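Putative alkaline phosphatase (Pseudomonas fluorescens, PDB 4F1V) binds phosphate in the periplasm with high affinity and probably serves as the solute-binding component of the PstSACB ABC transporter that imports it. Local coordinates at residues Thr308-Arg312 with Ser357-Thr361. Numbering follows the deposited sequence.
Sequences TTQVR and SIGNT
Start with I358, which has 87 Å² covered by the helical segment 308-312. It sits at the second position of a type II beta turn from S357 to N360 (phi/psi -61/130 at I358, 73/12 at G359), closed by N360 N to S357 O at 3.1 Å. The turn rests against one side of the helix, with T308 facing G359 (CA to CA 5.9 Å) and R312 facing I358 (6.5 Å), one helical turn further on.

The I358 side chain (chi1 m, chi2 t) points at the helix and sets its CG2 among three residues: 3.7 Å from R312 CG, 4.1 Å from V311 CG1 and 4.3 Å from T308 O. That oxygen is engaged in the helix, accepting R312 N at 3.0 Å.

The CA-to-CB bond of R312 points sideways; with chi1 to chi3 m, t, p the chain passes I358 and brings NH1 to the turn's edge. NH1 donates to I358 O at 2.9 Å, near the guanidinium plane; it also bonds L350 O, so one arginine ties the turn and the end region of helix 339-349 to helix 305-318.

T308, in the m rotamer, turns OG1 back to D304 O and leaves CG2 3.5 Å from G359 CA. An ideal CB on G359 would lie 2.6 Å from that methyl, so both the positive phi and the close packing call for glycine. Far from the phosphate pocket, this is structural packing in a PstS-family Venus-flytrap protein: a type II turn with glycine at its third position, docked on a helix and held by an arginine-to-carbonyl hydrogen bond.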
# COMPACT_ATOMS: atom_id res chain seq x y z
N THR A 308 11.05 -7.05 22.45
CA THR A 308 9.72 -7.61 22.48
C THR A 308 8.71 -6.64 23.10
O THR A 308 7.64 -6.38 22.52
CB THR A 308 9.73 -8.95 23.29
OG1 THR A 308 10.54 -9.90 22.61
CG2 THR A 308 8.32 -9.54 23.37
N THR A 309 9.07 -6.09 24.27
CA THR A 309 8.21 -5.13 24.92
C THR A 309 7.92 -3.93 24.00
O THR A 309 6.76 -3.47 23.90
CB THR A 309 8.84 -4.68 26.25
OG1 THR A 309 8.94 -5.79 27.11
CG2 THR A 309 8.01 -3.59 26.89
N GLN A 310 8.97 -3.40 23.40
CA GLN A 310 8.81 -2.17 22.57
C GLN A 310 7.90 -2.47 21.36
O GLN A 310 7.13 -1.58 20.95
CB GLN A 310 10.20 -1.71 22.13
CG GLN A 310 10.93 -1.12 23.35
CD GLN A 310 12.41 -0.79 22.96
OE1 GLN A 310 13.00 -1.39 22.13
NE2 GLN A 310 12.93 0.14 23.76
N VAL A 311 8.00 -3.66 20.76
CA VAL A 311 7.10 -3.99 19.66
C VAL A 311 5.65 -4.09 20.17
O VAL A 311 4.73 -3.53 19.53
CB VAL A 311 7.55 -5.30 18.97
CG1 VAL A 311 6.47 -5.81 18.03
CG2 VAL A 311 8.85 -5.10 18.22
N ARG A 312 5.46 -4.74 21.31
CA ARG A 312 4.10 -4.78 21.87
C ARG A 312 3.58 -3.36 22.09
O ARG A 312 2.40 -3.08 21.80
CB ARG A 312 4.08 -5.57 23.21
CG ARG A 312 4.29 -7.06 23.04
CD ARG A 312 4.27 -7.83 24.33
NE ARG A 312 3.02 -7.63 25.06
CZ ARG A 312 1.86 -8.20 24.79
NH1 ARG A 312 1.78 -9.17 23.82
NH2 ARG A 312 0.73 -7.87 25.42
N SER A 357 0.18 -14.33 20.04
CA SER A 357 0.52 -13.04 20.64
C SER A 357 2.04 -12.80 20.68
O SER A 357 2.85 -13.68 20.97
CB SER A 357 -0.11 -12.90 22.03
OG SER A 357 0.50 -13.81 22.94
N ILE A 358 2.39 -11.54 20.42
CA ILE A 358 3.79 -11.13 20.41
C ILE A 358 4.39 -11.38 21.79
O ILE A 358 3.85 -10.96 22.81
CB ILE A 358 3.91 -9.64 19.98
CG1 ILE A 358 3.40 -9.41 18.56
CG2 ILE A 358 5.33 -9.14 20.15
CD1 ILE A 358 2.97 -7.99 18.27
N GLY A 359 5.55 -12.05 21.82
CA GLY A 359 6.22 -12.32 23.09
C GLY A 359 5.58 -13.37 23.96
O GLY A 359 5.94 -13.49 25.14
N ASN A 360 4.64 -14.13 23.44
CA ASN A 360 3.97 -15.18 24.21
C ASN A 360 5.04 -16.03 24.94
O ASN A 360 5.93 -16.57 24.30
CB ASN A 360 3.10 -15.97 23.25
CG ASN A 360 2.37 -17.16 23.87
OD1 ASN A 360 2.97 -18.01 24.57
ND2 ASN A 360 1.10 -17.29 23.56
N THR A 361 4.93 -16.13 26.30
CA THR A 361 6.04 -16.72 27.05
C THR A 361 6.18 -18.21 26.91
O THR A 361 7.18 -18.78 27.28
CB THR A 361 6.00 -16.36 28.53
OG1 THR A 361 4.80 -16.87 29.06
CG2 THR A 361 6.22 -14.85 28.76